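Local coordinates for protein porphyranase B (Zobellia galactanivorans, PDB 3JUU) that cleaves the sulfated red-algal polysaccharide porphyran at linkages between beta-D-galactopyranose and alpha-L-galactopyranose-6-sulfate, releasing mostly disaccharides, at residues M33-E38 and E44-I49; A64-L69 and T77-P82; K115-K118 and S122-F125; G151-D156 and Y162-M167. All blocks are in the same frame, centred on the assembly; numbering follows the deposited sequence.

Overall arrangement
All four contacts belong to the curled beta-sandwich of a family 16 glycoside hydrolase. Contacts 1, 2 and 3 are buried, contact 3 nearest the centre of the chain; contact 4 is only partly buried and lies opposite contact 1. Contact 2 joins the two strands of one hairpin, while contacts 1, 3 and 4 each join a loop to the strand that follows it. Contact 1 touches contact 2 through Ile49 against Ala64 and Ile67 and through Phe37 and Glu38 against Leu69; contact 3 touches 2 and 4. Chemistry changes with place: indole, carboxylate and lysine in contact 1, neutral amides and hydroxyls in 2 and 3, a methyl group and bridging water beside the active site in 4.

Contact 1 (M33-E38 and E44-I49)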
loop_
_atom_site.group_PDB
_atom_site.type_symbol
_atom_site.label_atom_id
_atom_site.label_comp_id
_atom_site.label_asym_id
_atom_site.label_seq_id
_atom_site.Cartn_x
_atom_site.Cartn_y
_atom_site.Cartn_z
ATOM N N MET A 33 1.962 -7.561 12.789
ATOM C CA MET A 33 1.838 -6.918 11.455
ATOM C C MET A 33 0.958 -7.735 10.540
ATOM O O MET A 33 1.005 -7.577 9.290
ATOM C CB MET A 33 3.222 -6.704 10.828
ATOM C CG MET A 33 4.075 -5.765 11.650
ATOM S SD MET A 33 5.711 -5.476 10.921
ATOM C CE MET A 33 5.215 -4.364 9.573
ATOM N N SER A 34 0.109 -8.581 11.123
ATOM C CA SER A 34 -0.734 -9.430 10.339
ATOM C C SER A 34 -2.174 -9.376 10.894
ATOM O O SER A 34 -2.344 -9.217 12.082
ATOM C CB SER A 34 -0.230 -10.890 10.352
ATOM O OG SER A 34 1.134 -10.926 9.882
ATOM N N ASP A 35 -3.160 -9.498 10.037
ATOM C CA ASP A 35 -4.574 -9.404 10.482
ATOM C C ASP A 35 -5.453 -10.021 9.424
ATOM O O ASP A 35 -5.295 -9.757 8.205
ATOM C CB ASP A 35 -4.973 -7.931 10.722
ATOM C CG ASP A 35 -6.071 -7.775 11.815
ATOM O OD1 ASP A 35 -6.893 -8.692 11.915
ATOM O OD2 ASP A 35 -6.093 -6.711 12.484
ATOM N N GLU A 36 -6.380 -10.889 9.874
ATOM C CA GLU A 36 -7.398 -11.479 8.993
ATOM C C GLU A 36 -8.641 -10.576 8.993
ATOM O O GLU A 36 -9.504 -10.753 8.142
ATOM C CB GLU A 36 -7.791 -12.892 9.504
ATOM C CG GLU A 36 -6.667 -13.902 9.447
ATOM C CD GLU A 36 -6.158 -14.095 8.014
ATOM O OE1 GLU A 36 -6.971 -14.351 7.107
ATOM O OE2 GLU A 36 -4.931 -14.007 7.800
ATOM N N PHE A 37 -8.675 -9.600 9.897
ATOM C CA PHE A 37 -9.784 -8.580 9.912
ATOM C C PHE A 37 -11.147 -9.209 10.197
ATOM O O PHE A 37 -12.169 -8.784 9.614
ATOM C CB PHE A 37 -9.856 -7.766 8.602
ATOM C CG PHE A 37 -8.591 -7.040 8.334
ATOM C CD1 PHE A 37 -8.152 -6.046 9.204
ATOM C CD2 PHE A 37 -7.836 -7.351 7.185
ATOM C CE1 PHE A 37 -6.942 -5.368 8.970
ATOM C CE2 PHE A 37 -6.613 -6.657 6.975
ATOM C CZ PHE A 37 -6.193 -5.667 7.847
ATOM N N GLU A 38 -11.132 -10.155 11.151
ATOM C CA GLU A 38 -12.375 -10.809 11.610
ATOM C C GLU A 38 -12.965 -9.868 12.644
ATOM O O GLU A 38 -12.242 -9.077 13.238
ATOM C CB GLU A 38 -12.043 -12.193 12.230
ATOM C CG GLU A 38 -11.781 -13.281 11.197
ATOM C CD GLU A 38 -12.976 -13.600 10.312
ATOM O OE1 GLU A 38 -12.767 -14.285 9.302
ATOM O OE2 GLU A 38 -14.134 -13.197 10.579
ATOM N N GLU A 44 -7.305 -1.178 16.848
ATOM C CA GLU A 44 -6.510 0.026 16.871
ATOM C C GLU A 44 -5.307 -0.050 17.770
ATOM O O GLU A 44 -4.574 0.913 17.860
ATOM C CB GLU A 44 -7.377 1.256 17.155
ATOM C CG GLU A 44 -8.292 1.596 15.960
ATOM C CD GLU A 44 -9.092 2.862 16.180
ATOM O OE1 GLU A 44 -10.326 2.716 16.341
ATOM O OE2 GLU A 44 -8.546 3.971 16.219
ATOM N N LYS A 45 -5.079 -1.202 18.418
ATOM C CA LYS A 45 -3.768 -1.365 19.055
ATOM C C LYS A 45 -2.755 -1.844 17.973
ATOM O O LYS A 45 -1.581 -1.703 18.154
ATOM C CB LYS A 45 -3.784 -2.422 20.180
ATOM C CG LYS A 45 -4.700 -2.042 21.428
ATOM C CD LYS A 45 -3.989 -1.184 22.504
ATOM C CE LYS A 45 -3.725 0.333 22.136
ATOM N NZ LYS A 45 -4.639 1.382 22.742
ATOM N N LYS A 46 -3.253 -2.418 16.878
ATOM C CA LYS A 46 -2.352 -2.943 15.824
ATOM C C LYS A 46 -2.218 -1.910 14.708
ATOM O O LYS A 46 -1.127 -1.740 14.090
ATOM C CB LYS A 46 -2.941 -4.206 15.269
ATOM C CG LYS A 46 -2.008 -4.969 14.289
ATOM C CD LYS A 46 -2.628 -6.386 13.983
ATOM C CE LYS A 46 -2.262 -7.402 15.058
ATOM N NZ LYS A 46 -2.942 -8.676 14.761
ATOM N N TRP A 47 -3.324 -1.213 14.439
ATOM C CA TRP A 47 -3.432 -0.325 13.286
ATOM C C TRP A 47 -3.764 1.084 13.711
ATOM O O TRP A 47 -4.571 1.265 14.681
ATOM C CB TRP A 47 -4.512 -0.823 12.331
ATOM C CG TRP A 47 -4.314 -2.246 11.893
ATOM C CD1 TRP A 47 -5.064 -3.341 12.285
ATOM C CD2 TRP A 47 -3.316 -2.746 10.964
ATOM N NE1 TRP A 47 -4.582 -4.497 11.650
ATOM C CE2 TRP A 47 -3.507 -4.163 10.852
ATOM C CE3 TRP A 47 -2.262 -2.134 10.245
ATOM C CZ2 TRP A 47 -2.680 -5.017 10.009
ATOM C CZ3 TRP A 47 -1.432 -2.966 9.392
ATOM C CH2 TRP A 47 -1.647 -4.399 9.298
ATOM N N GLN A 48 -3.222 2.056 12.973
ATOM C CA GLN A 48 -3.489 3.506 13.211
ATOM C C GLN A 48 -4.355 3.939 12.062
ATOM O O GLN A 48 -3.969 3.834 10.887
ATOM C CB GLN A 48 -2.208 4.374 13.288
ATOM C CG GLN A 48 -2.451 5.842 13.560
ATOM C CD GLN A 48 -1.178 6.533 13.840
ATOM O OE1 GLN A 48 -0.141 6.287 13.160
ATOM N NE2 GLN A 48 -1.209 7.435 14.815
ATOM N N ILE A 49 -5.532 4.475 12.387
ATOM C CA ILE A 49 -6.420 5.004 11.325
ATOM C C ILE A 49 -6.738 6.509 11.509
ATOM O O ILE A 49 -7.441 7.072 10.662
ATOM C CB ILE A 49 -7.711 4.197 11.269
ATOM C CG1 ILE A 49 -8.595 4.379 12.558
ATOM C CG2 ILE A 49 -7.367 2.651 10.985
ATOM C CD1 ILE A 49 -10.032 3.715 12.434
HETATM O O HOH W 1 -5.774 -7.764 15.149
#
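A chi1 of -151° turns the Asp35 carboxylate to the side opposite its backbone N, toward Trp47, whose own first torsion keeps the indole beside its backbone N. The two flat groups meet edge to edge, their planes 17° apart. Trp47 NE1 gives its proton to Asp35 OD2 at 2.8 Å with an N-H...O angle of 155°; the oxygen lies in the indole plane and uses its anti lone pair. Aspartate suits this place because OD1 has work on its own chain: it accepts from Phe37 N at 2.8 Å, met from above the carboxylate plane, so both oxygens are held and rotation is hindered.

Lys46 comes in alongside. Its CG covers part of one indole face, then the chain bends at its third torsion and NZ reaches Ser34 O at 2.8 Å, almost in line with the carbonyl bond. Lysine is long enough to combine this apolar cover with a polar end. Asp35 OD2 and Lys46 NZ, 4.4 Å apart and beyond a salt bridge, are joined by a water that donates to OD2 and accepts from NZ.

Phe37 runs across Trp47 at about a right angle, its ring tilted in neither a stack nor an edge-to-face pair, CE1 3.7 Å from Trp47 NE1. Val99, Leu238 and Met240 also pack on Trp47, burying the indole between the loop and strands 90-101 and 237-242; its N-H alone needs a polar partner. The Asp35-Phe37 bond closes an Asx turn, here where the loop after strand 26-29 meets strand 47-48 of the jelly-roll beta-sandwich.

Contact 2 (A64-L69 and T77-P82); sequences AENISL and TTTMLP
Asn66 extends its carboxamide against the side chain of Thr79, which approaches from the opposite direction. The amide meets both branches: ND2 donates to Thr79 OG1 at 3.2 Å with an N-H...O angle of 163°, while OD1 rests 3.5 Å from the methyl carbon CG2 of Thr79. The hydroxyl lies close to the amide plane, where the N-H points, and the bond is nearly straight. Thr79 OG1 stands between its own backbone N and carbonyl carbon (chi1 60°) with CG2 beside the N, which lets one threonine offer a polar and an apolar branch to the same amide. Asn66 ND2 also bonds to Gly96 O on strand 90-101, so asparagine, a double donor, suits a buried position between two strands. Thr77 O lies over the face of the amide, 3.0 Å from Asn66 ND2, where no N-H points, and is not hydrogen-bonded to it.

The backbones are joined by Thr77 N, which donates to Asn66 O at 2.9 Å. Asn66 O also accepts from a water at 2.8 Å. The same water donates to Ser68 OG at 2.7 Å and is hydrogen-bonded to Thr77 OG1, which also bonds to Thr264 OG1. Small hydroxyl side chains suit this shared water, supplying groups to bind it.

Asn66 ends a short 3-10 turn, closed by Ile67 N to Ala64 O, just before strand 67-70. The contact joins the two chains at the open end, away from the turn, of the antiparallel hairpin of strands 67-70 and 73-87, part of the family 16 beta-sandwich.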
loop_
_atom_site.group_PDB
_atom_site.type_symbol
_atom_site.label_atom_id
_atom_site.label_comp_id
_atom_site.label_asym_id
_atom_site.label_seq_id
_atom_site.Cartn_x
_atom_site.Cartn_y
_atom_site.Cartn_z
ATOM N N ALA A 64 -11.242 8.394 9.591
ATOM C CA ALA A 64 -11.338 7.156 10.375
ATOM C C ALA A 64 -12.683 6.464 10.129
ATOM O O ALA A 64 -12.766 5.212 10.102
ATOM C CB ALA A 64 -11.073 7.472 11.882
ATOM N N GLU A 65 -13.753 7.277 9.919
ATOM C CA GLU A 65 -15.112 6.724 9.690
ATOM C C GLU A 65 -15.212 5.948 8.392
ATOM O O GLU A 65 -16.200 5.241 8.160
ATOM C CB GLU A 65 -16.202 7.847 9.579
ATOM C CG GLU A 65 -16.160 8.993 10.620
ATOM C CD GLU A 65 -15.169 10.179 10.283
ATOM O OE1 GLU A 65 -15.650 11.280 9.746
ATOM O OE2 GLU A 65 -13.938 10.034 10.582
ATOM N N ASN A 66 -14.283 6.179 7.454
ATOM C CA ASN A 66 -14.309 5.385 6.207
ATOM C C ASN A 66 -13.616 4.033 6.258
ATOM O O ASN A 66 -13.594 3.318 5.212
ATOM C CB ASN A 66 -13.676 6.185 5.049
ATOM C CG ASN A 66 -14.612 7.279 4.543
ATOM O OD1 ASN A 66 -15.756 7.373 4.972
ATOM N ND2 ASN A 66 -14.142 8.107 3.660
ATOM N N ILE A 67 -13.129 3.661 7.441
ATOM C CA ILE A 67 -12.542 2.335 7.711
ATOM C C ILE A 67 -13.659 1.453 8.369
ATOM O O ILE A 67 -14.297 1.889 9.363
ATOM C CB ILE A 67 -11.346 2.398 8.700
ATOM C CG1 ILE A 67 -10.198 3.399 8.312
ATOM C CG2 ILE A 67 -10.780 0.967 8.941
ATOM C CD1 ILE A 67 -9.854 3.412 6.851
ATOM N N SER A 68 -13.941 0.283 7.831
ATOM C CA SER A 68 -14.895 -0.637 8.487
ATOM C C SER A 68 -14.368 -2.064 8.292
ATOM O O SER A 68 -13.496 -2.321 7.386
ATOM C CB SER A 68 -16.327 -0.542 7.917
ATOM O OG SER A 68 -16.373 -0.783 6.531
ATOM N N LEU A 69 -14.927 -2.989 9.090
ATOM C CA LEU A 69 -14.704 -4.424 8.888
ATOM C C LEU A 69 -16.017 -5.072 8.571
ATOM O O LEU A 69 -17.051 -4.664 9.118
ATOM C CB LEU A 69 -14.180 -5.077 10.170
ATOM C CG LEU A 69 -12.684 -5.224 10.404
ATOM C CD1 LEU A 69 -11.681 -4.171 9.817
ATOM C CD2 LEU A 69 -12.271 -5.712 11.775
ATOM N N THR A 77 -13.500 2.903 2.326
ATOM C CA THR A 77 -14.540 3.329 1.399
ATOM C C THR A 77 -14.325 4.809 1.034
ATOM O O THR A 77 -14.155 5.646 1.925
ATOM C CB THR A 77 -15.921 3.154 2.102
ATOM O OG1 THR A 77 -16.179 1.748 2.323
ATOM C CG2 THR A 77 -17.043 3.703 1.178
ATOM N N THR A 78 -14.405 5.141 -0.240
ATOM C CA THR A 78 -14.325 6.533 -0.668
ATOM C C THR A 78 -15.674 7.234 -0.561
ATOM O O THR A 78 -16.726 6.625 -0.874
ATOM C CB THR A 78 -13.915 6.657 -2.108
ATOM O OG1 THR A 78 -14.849 5.989 -2.955
ATOM C CG2 THR A 78 -12.457 6.110 -2.404
ATOM N N THR A 79 -15.626 8.509 -0.191
ATOM C CA THR A 79 -16.881 9.308 -0.012
ATOM C C THR A 79 -16.728 10.713 -0.542
ATOM O O THR A 79 -15.589 11.198 -0.832
ATOM C CB THR A 79 -17.322 9.383 1.474
ATOM O OG1 THR A 79 -16.305 10.004 2.262
ATOM C CG2 THR A 79 -17.613 8.002 2.078
ATOM N N MET A 80 -17.876 11.351 -0.767
ATOM C CA MET A 80 -17.880 12.793 -0.977
ATOM C C MET A 80 -18.028 13.380 0.454
ATOM O O MET A 80 -18.849 12.918 1.241
ATOM C CB MET A 80 -19.051 13.211 -1.878
ATOM C CG MET A 80 -18.995 14.726 -2.168
ATOM S SD MET A 80 -17.675 15.151 -3.328
ATOM C CE MET A 80 -18.295 14.464 -4.879
ATOM N N LEU A 81 -17.201 14.343 0.844
ATOM C CA LEU A 81 -17.435 14.939 2.170
ATOM C C LEU A 81 -18.756 15.787 2.023
ATOM O O LEU A 81 -19.031 16.359 0.991
ATOM C CB LEU A 81 -16.296 15.896 2.514
ATOM C CG LEU A 81 -14.857 15.264 2.531
ATOM C CD1 LEU A 81 -13.823 16.394 2.868
ATOM C CD2 LEU A 81 -14.787 14.076 3.514
ATOM N N PRO A 82 -19.504 15.887 3.095
ATOM C CA PRO A 82 -20.799 16.548 2.992
ATOM C C PRO A 82 -20.621 18.064 2.865
ATOM O O PRO A 82 -21.466 18.746 2.247
ATOM C CB PRO A 82 -21.512 16.137 4.302
ATOM C CG PRO A 82 -20.353 15.795 5.290
ATOM C CD PRO A 82 -19.332 15.118 4.337
HETATM O O HOH W 2 -15.638 1.363 4.999
#

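Contact 3 (K115-K118 and S122-F125)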
loop_
_atom_site.group_PDB
_atom_site.type_symbol
_atom_site.label_atom_id
_atom_site.label_comp_id
_atom_site.label_asym_id
_atom_site.label_seq_id
_atom_site.Cartn_x
_atom_site.Cartn_y
_atom_site.Cartn_z
ATOM N N LYS A 115 -8.996 -6.168 -3.422
ATOM C CA LYS A 115 -9.718 -5.774 -4.625
ATOM C C LYS A 115 -9.814 -4.258 -4.613
ATOM O O LYS A 115 -10.202 -3.643 -3.577
ATOM C CB LYS A 115 -11.121 -6.438 -4.653
ATOM C CG LYS A 115 -12.009 -5.890 -5.736
ATOM C CD LYS A 115 -13.497 -6.389 -5.626
ATOM C CE LYS A 115 -13.713 -7.762 -6.034
ATOM N NZ LYS A 115 -15.183 -8.018 -5.711
ATOM N N ALA A 116 -9.446 -3.633 -5.716
ATOM C CA ALA A 116 -9.405 -2.185 -5.716
ATOM C C ALA A 116 -10.826 -1.597 -5.783
ATOM O O ALA A 116 -11.800 -2.286 -6.247
ATOM C CB ALA A 116 -8.549 -1.640 -6.931
ATOM N N ASN A 117 -10.942 -0.346 -5.327
ATOM C CA ASN A 117 -12.182 0.421 -5.611
ATOM C C ASN A 117 -12.221 0.794 -7.067
ATOM O O ASN A 117 -11.195 0.896 -7.696
ATOM C CB ASN A 117 -12.390 1.609 -4.655
ATOM C CG ASN A 117 -11.419 2.749 -4.900
ATOM O OD1 ASN A 117 -11.477 3.401 -5.953
ATOM N ND2 ASN A 117 -10.575 3.030 -3.926
ATOM N N LYS A 118 -13.419 1.033 -7.594
ATOM C CA LYS A 118 -13.654 1.409 -8.992
ATOM C C LYS A 118 -13.829 2.950 -9.180
ATOM O O LYS A 118 -14.657 3.427 -9.989
ATOM C CB LYS A 118 -14.943 0.686 -9.415
ATOM C CG LYS A 118 -15.133 0.690 -10.916
ATOM C CD LYS A 118 -16.409 -0.239 -11.228
ATOM C CE LYS A 118 -16.619 -0.224 -12.729
ATOM N NZ LYS A 118 -17.819 -0.990 -13.131
ATOM N N SER A 122 -7.134 6.072 -5.124
ATOM C CA SER A 122 -6.217 4.947 -5.161
ATOM C C SER A 122 -6.675 3.735 -4.347
ATOM O O SER A 122 -7.635 3.805 -3.493
ATOM C CB SER A 122 -4.857 5.457 -4.622
ATOM O OG SER A 122 -4.906 5.545 -3.185
ATOM N N SER A 123 -6.014 2.603 -4.607
ATOM C CA SER A 123 -6.060 1.438 -3.712
ATOM C C SER A 123 -4.627 0.913 -3.586
ATOM O O SER A 123 -4.042 0.631 -4.621
ATOM C CB SER A 123 -6.887 0.344 -4.366
ATOM O OG SER A 123 -8.240 0.754 -4.492
ATOM N N THR A 124 -4.044 0.922 -2.372
ATOM C CA THR A 124 -2.603 0.760 -2.269
ATOM C C THR A 124 -2.220 -0.169 -1.143
ATOM O O THR A 124 -3.000 -0.374 -0.144
ATOM C CB THR A 124 -1.898 2.124 -2.042
ATOM O OG1 THR A 124 -2.226 2.640 -0.734
ATOM C CG2 THR A 124 -2.312 3.195 -3.135
ATOM N N PHE A 125 -1.005 -0.684 -1.249
ATOM C CA PHE A 125 -0.460 -1.537 -0.190
ATOM C C PHE A 125 1.067 -1.324 -0.272
ATOM O O PHE A 125 1.633 -1.515 -1.388
ATOM C CB PHE A 125 -0.761 -2.993 -0.557
ATOM C CG PHE A 125 -0.228 -4.000 0.445
ATOM C CD1 PHE A 125 -0.453 -3.841 1.839
ATOM C CD2 PHE A 125 0.531 -5.122 0.014
ATOM C CE1 PHE A 125 0.046 -4.803 2.754
ATOM C CE2 PHE A 125 1.017 -6.098 0.927
ATOM C CZ PHE A 125 0.825 -5.936 2.284
HETATM O O HOH W 3 -8.747 2.256 -6.687
#
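Ser123 OG meets the backbone of Asn117 where a short loop links two strands of the jelly-roll beta-sandwich, 108-115 and 122-128. Asn117 N donates to Ser123 OG at 3.0 Å with an N-H...O angle of 155°. The Asn117 side chain reinforces this: CG sits over its own backbone (chi1 71°), which folds the amide back so that ND2 reaches Ser122 O at 3.1 Å, a weak bond. Ala116 CB packs on the Ser123 side chain, 3.6 Å from its CB; a methyl group fits this close passage between backbones.

In the next shell, Thr265 OG1 bonds to both Ser123 OG and Asn117 ND2, joining the two segments through a third strand. Thr119 OG1 bonds to Asn117 OD1, while Ser122 O, purely an acceptor, is consistent with ND2 on its side. Ser122 turns from the loop and bonds through OG to OE2 of Glu243, a substrate-binding residue, which probably helps to position that carboxylate. Serine suits both places, being small enough for a buried strand yet able to give and take protons. A water completes the join, accepting from Ser123 OG at 2.7 Å and donating to Asn117 O at 3.0 Å.

Contact 4 (G151-D156 and Y162-M167); sequences GQITND and YFDQTM
Ile153 and Asp164 bury the most surface here, and they meet at about a right angle. The end methyl of Ile153 sits over a face of the Asp164 carboxylate: CD1 lies 3.4 Å from Asp164 CG, nearly over the middle of the group. With Asp164 CG flanked by both backbone neighbours (chi1 61°), the carboxylate turns its flat side to the isoleucine. Isoleucine suits the place, because its long branch reaches from one part of the loop to the other; Ile153 CD1 also comes within 4.1 Å of Phe163 N.

Gly151 is the third partner. Having no side chain, it faces Asp164 with its backbone alone, and its carbonyl oxygen stays 4.4 Å from Asp164 OD2. A water fills the role of link, donating to Gly151 O at 2.8 Å and to Asp164 OD2 at 2.6 Å. The same OD2 forms a salt bridge with Lys196, which also bonds to Gln165 OE1.

On its own side, Asp164 belongs to a tight turn in which Gln165 N donates to Tyr162 O before strand 166-174 begins. Next to it, Phe163 packs edge-to-face with Trp247 and lies about 4 Å, side chain to side chain, from Glu148, the proton donor, so the loop after strand 141-150 borders the active site.

No direct hydrogen bond crosses between the segments. The carboxylate gives one face to a methyl group, while the bridging water and Lys196 both bind OD2; the lysine probably favours the ionised form of Asp164.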
loop_
_atom_site.group_PDB
_atom_site.type_symbol
_atom_site.label_atom_id
_atom_site.label_comp_id
_atom_site.label_asym_id
_atom_site.label_seq_id
_atom_site.Cartn_x
_atom_site.Cartn_y
_atom_site.Cartn_z
ATOM N N GLY A 151 -9.127 2.959 -9.905
ATOM C CA GLY A 151 -10.200 2.217 -10.557
ATOM C C GLY A 151 -10.730 2.961 -11.785
ATOM O O GLY A 151 -11.408 2.336 -12.603
ATOM N N GLN A 152 -10.511 4.285 -11.901
ATOM C CA GLN A 152 -11.095 5.073 -12.986
ATOM C C GLN A 152 -10.041 6.063 -13.415
ATOM O O GLN A 152 -9.594 6.867 -12.607
ATOM C CB GLN A 152 -12.372 5.853 -12.481
ATOM C CG GLN A 152 -12.936 6.717 -13.621
ATOM C CD GLN A 152 -14.223 7.476 -13.194
ATOM O OE1 GLN A 152 -14.890 7.065 -12.255
ATOM N NE2 GLN A 152 -14.535 8.577 -13.867
ATOM N N ILE A 153 -9.599 5.988 -14.666
ATOM C CA ILE A 153 -8.470 6.814 -15.089
ATOM C C ILE A 153 -9.082 8.133 -15.659
ATOM O O ILE A 153 -9.989 8.100 -16.531
ATOM C CB ILE A 153 -7.668 6.061 -16.187
ATOM C CG1 ILE A 153 -6.839 4.875 -15.543
ATOM C CG2 ILE A 153 -6.720 7.044 -16.864
ATOM C CD1 ILE A 153 -6.686 3.846 -16.568
ATOM N N THR A 154 -8.675 9.268 -15.105
ATOM C CA THR A 154 -9.264 10.567 -15.414
ATOM C C THR A 154 -8.259 11.529 -16.080
ATOM O O THR A 154 -8.565 12.657 -16.341
ATOM C CB THR A 154 -9.861 11.259 -14.131
ATOM O OG1 THR A 154 -8.832 11.435 -13.129
ATOM C CG2 THR A 154 -10.979 10.425 -13.560
ATOM N N ASN A 155 -7.072 11.041 -16.348
ATOM C CA ASN A 155 -6.025 11.817 -17.017
ATOM C C ASN A 155 -5.763 11.019 -18.295
ATOM O O ASN A 155 -5.647 9.816 -18.218
ATOM C CB ASN A 155 -4.804 11.739 -16.148
ATOM C CG ASN A 155 -3.662 12.624 -16.634
ATOM O OD1 ASN A 155 -3.619 13.011 -17.818
ATOM N ND2 ASN A 155 -2.694 12.907 -15.741
ATOM N N ASP A 156 -5.669 11.649 -19.468
ATOM C CA ASP A 156 -5.373 10.847 -20.697
ATOM C C ASP A 156 -3.873 10.717 -21.024
ATOM O O ASP A 156 -3.507 10.250 -22.105
ATOM C CB ASP A 156 -6.148 11.364 -21.927
ATOM C CG ASP A 156 -5.812 12.798 -22.260
ATOM O OD1 ASP A 156 -6.494 13.349 -23.163
ATOM O OD2 ASP A 156 -4.873 13.374 -21.631
ATOM N N TYR A 162 -2.965 2.370 -18.637
ATOM C CA TYR A 162 -3.290 0.996 -18.135
ATOM C C TYR A 162 -3.136 0.843 -16.657
ATOM O O TYR A 162 -3.070 -0.307 -16.174
ATOM C CB TYR A 162 -2.369 -0.057 -18.774
ATOM C CG TYR A 162 -2.505 -0.026 -20.257
ATOM C CD1 TYR A 162 -3.730 -0.364 -20.860
ATOM C CD2 TYR A 162 -1.399 0.320 -21.077
ATOM C CE1 TYR A 162 -3.867 -0.364 -22.256
ATOM C CE2 TYR A 162 -1.522 0.304 -22.458
ATOM C CZ TYR A 162 -2.764 -0.007 -23.029
ATOM O OH TYR A 162 -2.910 0.003 -24.384
ATOM N N PHE A 163 -3.077 1.968 -15.940
ATOM C CA PHE A 163 -2.794 1.938 -14.506
ATOM C C PHE A 163 -3.821 1.125 -13.691
ATOM O O PHE A 163 -3.495 0.695 -12.568
ATOM C CB PHE A 163 -2.661 3.380 -13.950
ATOM C CG PHE A 163 -1.871 3.482 -12.699
ATOM C CD1 PHE A 163 -0.469 3.498 -12.781
ATOM C CD2 PHE A 163 -2.472 3.566 -11.431
ATOM C CE1 PHE A 163 0.315 3.591 -11.637
ATOM C CE2 PHE A 163 -1.687 3.667 -10.296
ATOM C CZ PHE A 163 -0.290 3.668 -10.400
ATOM N N ASP A 164 -5.031 0.967 -14.220
ATOM C CA ASP A 164 -6.108 0.250 -13.552
ATOM C C ASP A 164 -6.110 -1.267 -13.817
ATOM O O ASP A 164 -7.052 -1.976 -13.394
ATOM C CB ASP A 164 -7.471 0.844 -14.023
ATOM C CG ASP A 164 -7.719 0.716 -15.565
ATOM O OD1 ASP A 164 -6.779 0.444 -16.345
ATOM O OD2 ASP A 164 -8.874 0.976 -15.974
ATOM N N GLN A 165 -5.139 -1.763 -14.584
ATOM C CA GLN A 165 -5.109 -3.192 -14.884
ATOM C C GLN A 165 -3.710 -3.784 -14.729
ATOM O O GLN A 165 -3.441 -4.783 -15.328
ATOM C CB GLN A 165 -5.681 -3.481 -16.265
ATOM C CG GLN A 165 -5.063 -2.675 -17.375
ATOM C CD GLN A 165 -5.896 -2.831 -18.659
ATOM O OE1 GLN A 165 -7.108 -2.659 -18.638
ATOM N NE2 GLN A 165 -5.257 -3.237 -19.733
ATOM N N THR A 166 -2.870 -3.165 -13.904
ATOM C CA THR A 166 -1.518 -3.625 -13.713
ATOM C C THR A 166 -1.185 -3.715 -12.209
ATOM O O THR A 166 -1.792 -3.035 -11.366
ATOM C CB THR A 166 -0.545 -2.686 -14.469
ATOM O OG1 THR A 166 -0.930 -1.353 -14.178
ATOM C CG2 THR A 166 -0.727 -2.810 -16.027
ATOM N N MET A 167 -0.192 -4.519 -11.872
ATOM C CA MET A 167 0.488 -4.348 -10.578
ATOM C C MET A 167 1.613 -3.336 -10.780
ATOM O O MET A 167 2.551 -3.551 -11.551
ATOM C CB MET A 167 1.076 -5.694 -10.083
ATOM C CG MET A 167 1.651 -5.564 -8.669
ATOM S SD MET A 167 2.274 -7.239 -8.209
ATOM C CE MET A 167 3.098 -6.901 -6.680
HETATM O O HOH W 4 -11.277 1.667 -15.288
#